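Local atomic coordinates of polysaccharide Lyase Family 6 (Bacteroides cellulosilyticus, PDB entry 6QPS), a protein that probably cleaves mannuronic acid-rich alginate by beta-elimination, as a calcium-binding family 6 polysaccharide lyase of a human gut bacterium. Residues Asp53-Asn58 with Lys83-Gly88; Phe129-Arg134 with Arg165-Tyr170; Val183-Asp188 with Ser220-Leu225; Val235-Ser240 with Val460-Thr465; Ile293-Gln298 with Glu343-Ala348. All coordinates share one frame; numbering follows the deposited sequence.

Contact 1: Asp53-Asn58 with Lys83-Gly88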
# COMPACT_ATOMS: atom_id res chain seq x y z
N ASP A 53 16.49 -11.54 -25.63
CA ASP A 53 15.31 -10.81 -26.06
C ASP A 53 14.28 -11.76 -26.66
O ASP A 53 14.60 -12.59 -27.52
CB ASP A 53 15.68 -9.78 -27.14
CG ASP A 53 16.66 -8.72 -26.67
OD1 ASP A 53 17.10 -8.73 -25.52
OD2 ASP A 53 17.00 -7.85 -27.51
N GLY A 54 13.03 -11.60 -26.24
CA GLY A 54 11.95 -12.39 -26.80
C GLY A 54 10.80 -12.49 -25.81
O GLY A 54 10.85 -11.95 -24.71
N THR A 55 9.76 -13.21 -26.24
CA THR A 55 8.58 -13.44 -25.41
C THR A 55 8.53 -14.90 -24.99
O THR A 55 8.61 -15.81 -25.84
CB THR A 55 7.29 -13.03 -26.12
OG1 THR A 55 7.36 -11.64 -26.43
CG2 THR A 55 6.09 -13.29 -25.20
N TYR A 56 8.40 -15.11 -23.69
CA TYR A 56 8.41 -16.43 -23.05
C TYR A 56 6.97 -16.72 -22.65
O TYR A 56 6.46 -16.13 -21.70
CB TYR A 56 9.36 -16.40 -21.85
CG TYR A 56 10.80 -16.13 -22.24
CD1 TYR A 56 11.21 -14.86 -22.65
CD2 TYR A 56 11.73 -17.15 -22.27
CE1 TYR A 56 12.52 -14.63 -23.06
CE2 TYR A 56 13.04 -16.92 -22.66
CZ TYR A 56 13.43 -15.66 -23.06
OH TYR A 56 14.74 -15.46 -23.46
N HIS A 57 6.32 -17.61 -23.40
CA HIS A 57 4.90 -17.86 -23.25
C HIS A 57 4.66 -19.08 -22.38
O HIS A 57 5.36 -20.09 -22.49
CB HIS A 57 4.22 -18.11 -24.60
CG HIS A 57 4.12 -16.91 -25.48
ND1 HIS A 57 3.16 -15.93 -25.30
CD2 HIS A 57 4.84 -16.52 -26.56
CE1 HIS A 57 3.31 -15.00 -26.22
NE2 HIS A 57 4.31 -15.34 -27.01
N ASN A 58 3.65 -18.99 -21.51
CA ASN A 58 3.09 -20.16 -20.82
C ASN A 58 4.15 -20.94 -20.04
O ASN A 58 4.32 -22.15 -20.22
CB ASN A 58 2.33 -21.07 -21.79
CG ASN A 58 1.12 -20.39 -22.39
OD1 ASN A 58 0.28 -19.84 -21.67
ND2 ASN A 58 1.02 -20.42 -23.71
N LYS A 83 13.45 -6.35 -22.37
CA LYS A 83 13.24 -7.03 -23.64
C LYS A 83 12.96 -8.53 -23.49
O LYS A 83 12.75 -9.20 -24.51
CB LYS A 83 14.42 -6.80 -24.60
CG LYS A 83 14.86 -5.34 -24.70
CD LYS A 83 13.77 -4.46 -25.33
CE LYS A 83 14.36 -3.15 -25.87
NZ LYS A 83 13.31 -2.24 -26.43
N ALA A 84 12.98 -9.05 -22.27
CA ALA A 84 12.48 -10.39 -21.98
C ALA A 84 11.07 -10.28 -21.39
O ALA A 84 10.91 -9.80 -20.25
CB ALA A 84 13.40 -11.14 -21.02
N VAL A 85 10.08 -10.74 -22.15
CA VAL A 85 8.66 -10.56 -21.83
C VAL A 85 8.10 -11.92 -21.45
O VAL A 85 8.33 -12.90 -22.17
CB VAL A 85 7.90 -10.00 -23.05
CG1 VAL A 85 6.45 -9.70 -22.70
CG2 VAL A 85 8.60 -8.76 -23.61
N ILE A 86 7.37 -11.98 -20.34
CA ILE A 86 6.75 -13.20 -19.86
C ILE A 86 5.24 -13.04 -19.96
O ILE A 86 4.67 -12.08 -19.41
CB ILE A 86 7.19 -13.51 -18.42
CG1 ILE A 86 8.70 -13.79 -18.40
CG2 ILE A 86 6.41 -14.67 -17.86
CD1 ILE A 86 9.28 -13.93 -17.00
N SER A 87 4.58 -13.99 -20.64
CA SER A 87 3.17 -13.88 -20.97
C SER A 87 2.49 -15.24 -20.82
O SER A 87 3.15 -16.29 -20.81
CB SER A 87 2.99 -13.34 -22.41
OG SER A 87 3.68 -12.11 -22.57
N GLY A 88 1.16 -15.22 -20.74
CA GLY A 88 0.41 -16.47 -20.65
C GLY A 88 0.31 -17.00 -19.23
O GLY A 88 0.60 -16.31 -18.25
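Tyr56 and Val85 meet where Asp53-Asn58 and Lys83-Gly88 run side by side as parallel strands in successive coils of the parallel beta-helix known for PL6 lyases. Four parallel bridges, Gly54-Ala84 to His57-Ser87, and strand axes 24° apart are the evidence for the parallel pairing. Of the five backbone hydrogen bonds, the shortest runs from Tyr56 N to Val85 O, 2.7 Å. The Tyr56 side chain can be traced outward from there. CB lies 3.7 Å from Val85 O, and CG is anti to the carbonyl carbon (chi1 -63°), which carries the ring back over the ladder. CD1 then passes 3.5 Å from Val85 O, an oxygen at the ring edge and near its plane. CE1 reaches Ala84 CB at 4.1 Å, and the terminal OH hydrogen-bonds Lys52 O. On the other face Thr55 OG1 lies 3.8 Å from Val85 CB. At the far end Asn58 OD1, hydrogen-bonded to Lys89 N, rests 3.5 Å from Gly88 CA.

Contact 2: Phe129-Arg134 with Arg165-Tyr170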
# COMPACT_ATOMS: atom_id res chain seq x y z
N PHE A 129 15.28 -12.94 2.41
CA PHE A 129 16.32 -12.12 1.80
C PHE A 129 16.27 -12.17 0.28
O PHE A 129 17.29 -12.11 -0.40
CB PHE A 129 17.72 -12.47 2.33
CG PHE A 129 17.91 -12.13 3.77
CD1 PHE A 129 17.75 -13.10 4.73
CD2 PHE A 129 18.22 -10.83 4.16
CE1 PHE A 129 17.92 -12.78 6.08
CE2 PHE A 129 18.38 -10.52 5.50
CZ PHE A 129 18.23 -11.50 6.44
N CYS A 130 15.07 -12.31 -0.28
CA CYS A 130 14.86 -12.34 -1.72
C CYS A 130 14.31 -10.99 -2.17
O CYS A 130 13.79 -10.21 -1.37
CB CYS A 130 13.91 -13.48 -2.09
SG CYS A 130 14.63 -15.14 -1.82
N ARG A 131 14.46 -10.70 -3.46
CA ARG A 131 14.20 -9.35 -3.96
C ARG A 131 13.67 -9.39 -5.38
O ARG A 131 14.16 -10.15 -6.21
CB ARG A 131 15.49 -8.54 -3.93
CG ARG A 131 15.38 -7.11 -4.44
CD ARG A 131 16.71 -6.40 -4.27
NE ARG A 131 16.67 -5.04 -4.77
CZ ARG A 131 17.74 -4.29 -5.03
NH1 ARG A 131 18.96 -4.78 -4.84
NH2 ARG A 131 17.58 -3.06 -5.48
N MET A 132 12.64 -8.58 -5.65
CA MET A 132 12.18 -8.31 -7.01
C MET A 132 12.41 -6.83 -7.27
O MET A 132 11.84 -5.99 -6.57
CB MET A 132 10.70 -8.69 -7.15
CG MET A 132 10.09 -8.31 -8.47
SD MET A 132 8.27 -8.41 -8.46
CE MET A 132 8.03 -10.13 -8.20
N THR A 133 13.24 -6.51 -8.27
CA THR A 133 13.66 -5.14 -8.52
C THR A 133 13.60 -4.82 -10.01
O THR A 133 13.96 -5.65 -10.86
CB THR A 133 15.04 -4.86 -7.91
OG1 THR A 133 15.33 -3.48 -8.03
CG2 THR A 133 16.16 -5.66 -8.60
N ARG A 134 13.13 -3.62 -10.33
CA ARG A 134 13.11 -3.13 -11.71
C ARG A 134 12.33 -4.06 -12.63
O ARG A 134 12.68 -4.23 -13.80
CB ARG A 134 14.52 -2.90 -12.26
CG ARG A 134 15.41 -2.07 -11.37
CD ARG A 134 16.73 -1.73 -12.04
NE ARG A 134 17.44 -2.90 -12.56
CZ ARG A 134 18.37 -3.59 -11.91
NH1 ARG A 134 18.71 -3.26 -10.68
NH2 ARG A 134 18.95 -4.63 -12.50
N ARG A 165 12.10 -8.04 -0.32
CA ARG A 165 12.04 -6.67 -0.81
C ARG A 165 11.44 -6.62 -2.21
O ARG A 165 11.82 -7.40 -3.09
CB ARG A 165 13.44 -6.03 -0.82
CG ARG A 165 13.47 -4.55 -1.27
CD ARG A 165 14.88 -3.96 -1.07
NE ARG A 165 14.89 -2.58 -1.54
CZ ARG A 165 15.92 -1.96 -2.10
NH1 ARG A 165 17.08 -2.59 -2.23
NH2 ARG A 165 15.77 -0.73 -2.58
N ILE A 166 10.49 -5.70 -2.40
CA ILE A 166 9.94 -5.34 -3.71
C ILE A 166 10.29 -3.87 -3.94
O ILE A 166 9.82 -3.00 -3.19
CB ILE A 166 8.41 -5.51 -3.74
CG1 ILE A 166 7.97 -6.90 -3.25
CG2 ILE A 166 7.86 -5.21 -5.13
CD1 ILE A 166 8.43 -8.05 -4.08
N ASP A 167 11.06 -3.57 -4.98
CA ASP A 167 11.51 -2.19 -5.17
C ASP A 167 11.71 -1.82 -6.64
O ASP A 167 12.08 -2.64 -7.49
CB ASP A 167 12.80 -1.89 -4.37
CG ASP A 167 14.02 -2.64 -4.93
OD1 ASP A 167 14.20 -3.82 -4.59
OD2 ASP A 167 14.77 -2.06 -5.78
N HIS A 168 11.50 -0.53 -6.92
CA HIS A 168 11.73 0.01 -8.25
C HIS A 168 10.95 -0.74 -9.33
O HIS A 168 11.39 -0.83 -10.48
CB HIS A 168 13.22 0.11 -8.58
CG HIS A 168 13.97 1.01 -7.64
ND1 HIS A 168 14.61 0.54 -6.51
CD2 HIS A 168 14.19 2.35 -7.67
CE1 HIS A 168 15.18 1.56 -5.88
NE2 HIS A 168 14.94 2.66 -6.56
N CYS A 169 9.75 -1.21 -9.00
CA CYS A 169 8.87 -1.91 -9.93
C CYS A 169 7.71 -1.01 -10.36
O CYS A 169 7.44 0.03 -9.75
CB CYS A 169 8.32 -3.19 -9.29
SG CYS A 169 9.53 -4.52 -9.00
N TYR A 170 7.04 -1.42 -11.44
CA TYR A 170 5.84 -0.74 -11.95
C TYR A 170 4.74 -1.78 -12.07
O TYR A 170 4.94 -2.82 -12.72
CB TYR A 170 6.14 -0.15 -13.33
CG TYR A 170 5.00 0.56 -14.04
CD1 TYR A 170 4.18 -0.11 -14.93
CD2 TYR A 170 4.77 1.91 -13.84
CE1 TYR A 170 3.15 0.56 -15.62
CE2 TYR A 170 3.75 2.57 -14.52
CZ TYR A 170 2.94 1.88 -15.40
OH TYR A 170 1.92 2.56 -16.06
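The guanidinium of Arg131 has Arg165 NH1 over the centre of one face, 3.2 Å above the plane, Thr133 CG2 over the rim of the other, and the Asp167 carboxylate at its edge. The two guanidiniums lie 17° from parallel, and Asp167 CG sits over one face of that of Arg165, whose NE has a salt bridge to Asp197. Arg131 grips side-on: NE to Asp167 OD1 is 2.8 Å, and NH2 to Asp167 OD2 is nearly straight (175°). Thr133 OG1, anti to the backbone N (chi1 -173°), is placed to donate to Asp167 OD2 at 2.7 Å, from above the carboxylate plane. His168 ND1 donates to the anti lone pair of the same OD2, which lies in the imidazole plane. Arg131 to Thr133 and Arg165 to Asp167 are on adjacent parallel strands of the beta-helix. A leucine in place of Asp167 would probably leave two arginines without a shared counter-charge and the Thr133 hydroxyl and His168 ND1 without their acceptor. On the other face, Met132 CG packs 3.9 Å from Cys169 SG.

Contact 3: Val183-Asp188 with Ser220-Leu225. With ACT (acetate ion), chain D.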
# COMPACT_ATOMS: atom_id res chain seq x y z
N VAL A 183 0.67 -9.04 1.63
CA VAL A 183 1.61 -9.52 2.65
C VAL A 183 0.87 -10.59 3.45
O VAL A 183 -0.05 -10.28 4.23
CB VAL A 183 2.13 -8.37 3.52
CG1 VAL A 183 3.15 -8.92 4.52
CG2 VAL A 183 2.76 -7.27 2.66
N TRP A 184 1.26 -11.85 3.27
CA TRP A 184 0.63 -12.97 3.95
C TRP A 184 1.30 -13.23 5.28
O TRP A 184 2.52 -13.37 5.34
CB TRP A 184 0.80 -14.23 3.13
CG TRP A 184 0.05 -14.27 1.82
CD1 TRP A 184 0.50 -13.88 0.60
CD2 TRP A 184 -1.28 -14.78 1.61
NE1 TRP A 184 -0.46 -14.10 -0.37
CE2 TRP A 184 -1.55 -14.67 0.22
CE3 TRP A 184 -2.26 -15.33 2.44
CZ2 TRP A 184 -2.77 -15.06 -0.33
CZ3 TRP A 184 -3.46 -15.74 1.88
CH2 TRP A 184 -3.70 -15.58 0.51
N LEU A 185 0.50 -13.30 6.34
CA LEU A 185 0.99 -13.61 7.67
C LEU A 185 0.34 -14.89 8.18
O LEU A 185 -0.82 -15.20 7.87
CB LEU A 185 0.64 -12.49 8.65
CG LEU A 185 0.91 -11.07 8.19
CD1 LEU A 185 0.36 -10.08 9.24
CD2 LEU A 185 2.37 -10.79 7.94
N SER A 186 1.09 -15.64 8.97
CA SER A 186 0.53 -16.78 9.67
C SER A 186 0.99 -16.75 11.11
O SER A 186 1.93 -16.02 11.46
CB SER A 186 0.99 -18.10 9.05
OG SER A 186 2.39 -18.26 9.25
N ALA A 187 0.38 -17.60 11.94
CA ALA A 187 0.68 -17.59 13.37
C ALA A 187 2.16 -17.83 13.62
O ALA A 187 2.72 -17.27 14.57
CB ALA A 187 -0.16 -18.66 14.08
N ASP A 188 2.80 -18.66 12.81
CA ASP A 188 4.22 -18.93 13.00
C ASP A 188 5.15 -18.19 12.02
O ASP A 188 6.38 -18.31 12.15
CB ASP A 188 4.47 -20.44 13.01
CG ASP A 188 3.61 -21.19 14.06
OD1 ASP A 188 2.91 -22.16 13.69
OD2 ASP A 188 3.63 -20.80 15.26
N SER A 220 -7.78 -9.95 8.52
CA SER A 220 -8.49 -9.91 9.80
C SER A 220 -7.95 -10.96 10.77
O SER A 220 -7.71 -10.66 11.96
CB SER A 220 -9.98 -10.15 9.55
OG SER A 220 -10.18 -11.39 8.92
N TRP A 221 -7.82 -12.21 10.30
CA TRP A 221 -7.47 -13.33 11.18
C TRP A 221 -6.03 -13.28 11.68
O TRP A 221 -5.76 -13.89 12.72
CB TRP A 221 -7.80 -14.69 10.52
CG TRP A 221 -7.48 -14.79 9.06
CD1 TRP A 221 -8.32 -14.54 8.01
CD2 TRP A 221 -6.23 -15.19 8.47
NE1 TRP A 221 -7.68 -14.73 6.83
CE2 TRP A 221 -6.40 -15.15 7.08
CE3 TRP A 221 -5.00 -15.60 8.99
CZ2 TRP A 221 -5.37 -15.47 6.19
CZ3 TRP A 221 -3.97 -15.92 8.10
CH2 TRP A 221 -4.17 -15.86 6.72
N SER A 222 -5.12 -12.57 11.01
CA SER A 222 -3.75 -12.38 11.47
C SER A 222 -3.50 -10.98 12.02
O SER A 222 -2.35 -10.63 12.31
CB SER A 222 -2.78 -12.66 10.33
OG SER A 222 -3.08 -11.84 9.21
N SER A 223 -4.55 -10.18 12.22
CA SER A 223 -4.39 -8.74 12.41
C SER A 223 -3.84 -8.35 13.78
O SER A 223 -3.37 -7.21 13.93
CB SER A 223 -5.72 -8.02 12.17
OG SER A 223 -6.72 -8.44 13.09
N GLN A 224 -3.91 -9.23 14.77
CA GLN A 224 -3.35 -8.94 16.08
C GLN A 224 -1.87 -9.24 16.17
O GLN A 224 -1.27 -9.02 17.23
CB GLN A 224 -4.13 -9.67 17.18
CG GLN A 224 -5.65 -9.45 17.09
CD GLN A 224 -6.04 -7.98 17.11
OE1 GLN A 224 -5.96 -7.31 18.14
NE2 GLN A 224 -6.50 -7.49 15.97
N LEU A 225 -1.26 -9.68 15.08
CA LEU A 225 0.14 -10.07 15.08
C LEU A 225 1.04 -8.96 14.55
O LEU A 225 0.65 -8.16 13.70
CB LEU A 225 0.33 -11.31 14.19
CG LEU A 225 -0.52 -12.51 14.56
CD1 LEU A 225 -0.36 -13.61 13.49
CD2 LEU A 225 -0.17 -13.02 15.95
C ACT D . -9.70 -10.41 5.61
O ACT D . -9.08 -9.42 5.98
OXT ACT D . -10.11 -11.38 6.29
CH3 ACT D . -10.10 -10.43 4.14
O HOH W 1 -2.35 -12.90 6.76
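Leu185 and Ser222 meet between two loops that follow strands of the beta-helix, in the neighbourhood of the calcium site: the Trp221 side chain is about 13 Å from the bound calcium ion. Leu185 CB and Ser222 CB are 3.8 Å apart. A water joins the polar atoms beside them, accepting from Leu185 N at 2.9 Å and lying 2.8 Å from Ser222 OG, which is also hydrogen-bonded to His219 N. Trp221, stacked on the His219 ring, brings CZ3 of its indole to 3.2 Å from Leu185 O. Its CG sits between the backbone N and the carbonyl carbon (chi1 40°), which swings the indole toward Leu185. Further along, Leu225 CD1 lies 3.9 Å from Ser186 O. An acetate, probably from the crystallisation liquor, is held by Ser220 N, by Ser220 OG at 2.6 Å from its OXT, and by Lys249. No direct hydrogen bond joins the two segments; they meet through van der Waals contact and a bridging water, and the acetate is consistent with affinity for a carboxylate.

Contact 4: Val235-Ser240 with Val460-Thr465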
# COMPACT_ATOMS: atom_id res chain seq x y z
N VAL A 235 4.91 5.57 -5.18
CA VAL A 235 3.86 6.37 -5.83
C VAL A 235 2.65 5.49 -6.11
O VAL A 235 2.80 4.36 -6.60
CB VAL A 235 4.36 7.00 -7.15
CG1 VAL A 235 3.24 7.75 -7.85
CG2 VAL A 235 5.49 7.94 -6.90
N PHE A 236 1.47 6.01 -5.78
CA PHE A 236 0.17 5.41 -6.12
C PHE A 236 -0.52 6.40 -7.06
O PHE A 236 -0.88 7.51 -6.65
CB PHE A 236 -0.65 5.14 -4.85
CG PHE A 236 0.04 4.18 -3.92
CD1 PHE A 236 1.02 4.62 -3.05
CD2 PHE A 236 -0.25 2.84 -3.96
CE1 PHE A 236 1.68 3.73 -2.22
CE2 PHE A 236 0.41 1.94 -3.12
CZ PHE A 236 1.39 2.39 -2.27
N PHE A 237 -0.71 6.01 -8.32
CA PHE A 237 -1.18 6.89 -9.40
C PHE A 237 -2.48 6.33 -9.97
O PHE A 237 -2.49 5.26 -10.59
CB PHE A 237 -0.09 6.95 -10.47
CG PHE A 237 -0.45 7.67 -11.76
CD1 PHE A 237 -0.86 6.97 -12.88
CD2 PHE A 237 -0.27 9.04 -11.86
CE1 PHE A 237 -1.14 7.63 -14.08
CE2 PHE A 237 -0.55 9.71 -13.06
CZ PHE A 237 -0.99 9.02 -14.16
N ARG A 238 -3.58 7.04 -9.73
CA ARG A 238 -4.88 6.63 -10.26
C ARG A 238 -5.25 5.22 -9.80
O ARG A 238 -5.89 4.45 -10.54
CB ARG A 238 -4.92 6.81 -11.78
CG ARG A 238 -4.75 8.29 -12.13
CD ARG A 238 -4.71 8.51 -13.60
NE ARG A 238 -4.66 9.94 -13.89
CZ ARG A 238 -4.43 10.47 -15.09
NH1 ARG A 238 -4.20 9.68 -16.13
NH2 ARG A 238 -4.43 11.80 -15.22
N CYS A 239 -4.91 4.91 -8.54
CA CYS A 239 -5.29 3.64 -7.93
C CYS A 239 -6.70 3.78 -7.38
O CYS A 239 -6.90 4.28 -6.26
CB CYS A 239 -4.32 3.24 -6.83
SG CYS A 239 -2.58 3.06 -7.35
N SER A 240 -7.70 3.34 -8.15
CA SER A 240 -9.09 3.71 -7.91
C SER A 240 -10.01 2.50 -7.97
O SER A 240 -11.19 2.62 -8.29
CB SER A 240 -9.53 4.79 -8.90
OG SER A 240 -8.67 5.91 -8.75
N VAL A 460 5.21 9.34 -14.75
CA VAL A 460 5.99 10.24 -13.89
C VAL A 460 5.99 11.64 -14.48
O VAL A 460 5.81 12.63 -13.75
CB VAL A 460 7.42 9.70 -13.69
CG1 VAL A 460 8.35 10.81 -13.16
CG2 VAL A 460 7.42 8.47 -12.77
N ASN A 461 6.16 11.76 -15.80
CA ASN A 461 6.12 13.07 -16.43
C ASN A 461 4.76 13.73 -16.27
O ASN A 461 4.67 14.96 -16.10
CB ASN A 461 6.47 12.96 -17.91
CG ASN A 461 6.41 14.30 -18.61
OD1 ASN A 461 5.50 14.57 -19.41
ND2 ASN A 461 7.34 15.17 -18.28
N HIS A 462 3.68 12.93 -16.30
CA HIS A 462 2.36 13.49 -16.05
C HIS A 462 2.28 14.13 -14.66
O HIS A 462 1.82 15.28 -14.52
CB HIS A 462 1.25 12.45 -16.20
CG HIS A 462 -0.11 13.07 -16.08
ND1 HIS A 462 -0.82 13.54 -17.16
CD2 HIS A 462 -0.84 13.39 -14.98
CE1 HIS A 462 -1.94 14.11 -16.74
NE2 HIS A 462 -1.99 14.01 -15.42
N ILE A 463 2.70 13.41 -13.63
CA ILE A 463 2.68 13.98 -12.27
C ILE A 463 3.52 15.25 -12.24
O ILE A 463 3.08 16.29 -11.74
CB ILE A 463 3.18 12.95 -11.23
CG1 ILE A 463 2.24 11.75 -11.15
CG2 ILE A 463 3.31 13.61 -9.86
CD1 ILE A 463 2.78 10.57 -10.30
N ASP A 464 4.74 15.17 -12.79
CA ASP A 464 5.67 16.29 -12.76
C ASP A 464 5.06 17.55 -13.37
O ASP A 464 5.28 18.66 -12.87
CB ASP A 464 6.95 15.91 -13.52
CG ASP A 464 8.07 16.94 -13.40
OD1 ASP A 464 8.14 17.65 -12.40
OD2 ASP A 464 8.91 17.00 -14.32
N THR A 465 4.28 17.40 -14.45
CA THR A 465 3.70 18.54 -15.17
C THR A 465 2.24 18.84 -14.81
O THR A 465 1.65 19.75 -15.39
CB THR A 465 3.83 18.35 -16.69
OG1 THR A 465 3.18 17.14 -17.08
CG2 THR A 465 5.31 18.32 -17.10
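His462 and Ile463, near the C-terminal end of helix 454-465, pack against Val235, Phe237 and Arg238 at the end of a beta-helix strand. The helix crosses the strand at 88°, with the segment axes 10.9 Å apart, so side chains alone bridge the gap. His462 comes first: its CD2 lies 4.2 Å from Phe237 CE2, at the phenylalanine ring edge, and its NE2 is 3.3 Å from Arg238 NH2, at an angle too poor for a hydrogen bond. The arginine has a salt bridge from NE to Glu262; Arg238 CD lies over the rim of one Phe237 face, and Phe237 CZ is 3.5 Å above the guanidinium plane. Next, Ile463 points CD1 at Val235 CG1, tip to tip at 3.8 Å. The same CD1 is 3.8 Å from Phe237 CD2, the two side chains running antiparallel alongside each other. Ile463 also touches Ile441 and Ile445 of helix 433-445. With no hydrogen bond between the segments, the C-terminal helix is attached here by apolar packing, bordered by His462 and Arg238.

Contact 5: Ile293-Gln298 with Glu343-Ala348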
# COMPACT_ATOMS: atom_id res chain seq x y z
N ILE A 293 -6.55 9.59 5.32
CA ILE A 293 -6.18 8.57 6.31
C ILE A 293 -7.41 8.20 7.12
O ILE A 293 -8.09 9.08 7.66
CB ILE A 293 -5.04 9.05 7.23
CG1 ILE A 293 -3.79 9.29 6.40
CG2 ILE A 293 -4.75 8.03 8.32
CD1 ILE A 293 -2.66 10.07 7.11
N ARG A 294 -7.70 6.91 7.19
CA ARG A 294 -8.82 6.38 7.98
C ARG A 294 -8.28 5.62 9.18
O ARG A 294 -7.48 4.69 9.02
CB ARG A 294 -9.71 5.48 7.12
CG ARG A 294 -10.94 4.92 7.79
CD ARG A 294 -12.12 4.83 6.83
NE ARG A 294 -11.92 3.97 5.67
CZ ARG A 294 -12.35 2.71 5.57
NH1 ARG A 294 -12.99 2.15 6.58
NH2 ARG A 294 -12.16 2.01 4.46
N ILE A 295 -8.74 6.00 10.38
CA ILE A 295 -8.25 5.48 11.65
C ILE A 295 -9.34 4.65 12.35
O ILE A 295 -10.42 5.17 12.68
CB ILE A 295 -7.78 6.62 12.56
CG1 ILE A 295 -6.63 7.39 11.92
CG2 ILE A 295 -7.41 6.07 13.94
CD1 ILE A 295 -5.38 6.57 11.68
N ILE A 296 -9.03 3.36 12.54
CA ILE A 296 -9.72 2.37 13.38
C ILE A 296 -8.59 1.76 14.22
O ILE A 296 -7.41 1.89 13.89
CB ILE A 296 -10.43 1.31 12.49
CG1 ILE A 296 -11.40 2.01 11.52
CG2 ILE A 296 -11.16 0.22 13.28
CD1 ILE A 296 -11.61 1.24 10.25
N ASN A 297 -8.93 1.13 15.36
CA ASN A 297 -7.94 0.45 16.21
C ASN A 297 -7.01 1.40 16.96
O ASN A 297 -7.24 2.61 16.99
CB ASN A 297 -7.13 -0.58 15.41
CG ASN A 297 -7.97 -1.34 14.41
OD1 ASN A 297 -8.70 -2.23 14.76
ND2 ASN A 297 -7.90 -0.95 13.14
N GLN A 298 -6.00 0.87 17.65
CA GLN A 298 -5.31 1.67 18.65
C GLN A 298 -3.82 1.85 18.39
O GLN A 298 -3.19 1.08 17.67
CB GLN A 298 -5.54 1.14 20.07
CG GLN A 298 -5.04 -0.25 20.34
CD GLN A 298 -5.27 -0.69 21.81
OE1 GLN A 298 -4.33 -0.86 22.55
NE2 GLN A 298 -6.52 -0.90 22.19
N GLU A 343 -8.11 4.09 20.24
CA GLU A 343 -7.58 4.68 21.46
C GLU A 343 -6.08 4.90 21.31
O GLU A 343 -5.40 4.18 20.58
CB GLU A 343 -7.91 3.98 22.79
CG GLU A 343 -8.03 2.53 22.79
CD GLU A 343 -8.56 1.98 24.13
OE1 GLU A 343 -8.49 2.66 25.17
OE2 GLU A 343 -9.06 0.84 24.16
N ASN A 344 -5.58 5.91 22.02
CA ASN A 344 -4.14 6.15 22.16
C ASN A 344 -3.49 6.43 20.81
O ASN A 344 -2.48 5.83 20.44
CB ASN A 344 -3.43 5.00 22.88
CG ASN A 344 -4.20 4.54 24.09
OD1 ASN A 344 -4.66 5.34 24.92
ND2 ASN A 344 -4.33 3.23 24.24
N VAL A 345 -4.07 7.36 20.06
CA VAL A 345 -3.62 7.72 18.73
C VAL A 345 -3.15 9.17 18.76
O VAL A 345 -3.89 10.06 19.22
CB VAL A 345 -4.72 7.52 17.67
CG1 VAL A 345 -4.29 8.06 16.31
CG2 VAL A 345 -5.11 6.04 17.53
N ASP A 346 -1.91 9.41 18.31
CA ASP A 346 -1.32 10.74 18.24
C ASP A 346 -1.37 11.23 16.80
O ASP A 346 -0.78 10.60 15.92
CB ASP A 346 0.13 10.65 18.72
CG ASP A 346 0.84 11.99 18.77
OD1 ASP A 346 0.18 13.03 18.98
OD2 ASP A 346 2.08 12.00 18.59
N ILE A 347 -2.07 12.35 16.56
CA ILE A 347 -2.25 12.95 15.23
C ILE A 347 -1.66 14.35 15.30
O ILE A 347 -2.32 15.29 15.76
CB ILE A 347 -3.72 12.95 14.79
CG1 ILE A 347 -4.31 11.52 14.94
CG2 ILE A 347 -3.84 13.45 13.38
CD1 ILE A 347 -5.81 11.37 14.65
N ALA A 348 -0.40 14.50 14.84
CA ALA A 348 0.38 15.70 15.05
C ALA A 348 1.08 16.21 13.79
O ALA A 348 1.68 15.45 13.03
CB ALA A 348 1.43 15.43 16.13
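Gln298 and Glu343 are the polar side chains that lie against each other here, yet no hydrogen bond links the two segments. The two run alongside each other and point the same way, amide and carboxylate planes 68° apart, with Gln298 NE2 3.7 Å from Glu343 OE2 and 3.8 Å from Glu343 CG. That separation, without a hydrogen bond, fits packing rather than pairing. Each polar end has a partner outside: Gln298 OE1 is hydrogen-bonded to Arg324, and Glu343 OE1 has a salt bridge to Arg369. Gln298 CB is also close to Glu343 O, at 3.1 Å. Shortening Glu343 to an alanine is likely to leave Arg369 without its carboxylate mate and Gln298 NE2 without the neighbour that lies beside it.

In the parallel beta-helix, strand 291-295 pairs with 313-318 and strand 345-353 with 301-308, so these two segments are not paired strands; Ile295 and Val345 meet in the buried part. One apolar pair crosses the contact: Ile295 CG2 meets Val345 CG2 at 4.3 Å, and Ile295 also packs on Val302. The same Val345 CG2 lies 4.1 Å from Asn297 O. Asn297 starts away from the other segment, its ND2 hydrogen-bonding Arg270 O, and its side chain is about 9 Å from that of Glu244, a calcium ligand.

In the fold
From the N terminus, contact 1 closes a loop of 24 residues and joins two successive coils near the start of the beta-helix. Contact 2 closes after 30 residues and does the same further along, the centres of these two lying about 19 Å apart. Contact 3 follows, its 31-residue loop bringing together two connections on the side of the calcium site. Contact 4 spans far more chain, 219 residues, and brings the C-terminal helix 454-465 back onto strand 230-237. Contact 5, at 44 residues, falls within that span and ties two different faces of the later coils. Contacts 1 to 4 follow one another in series, and none cross.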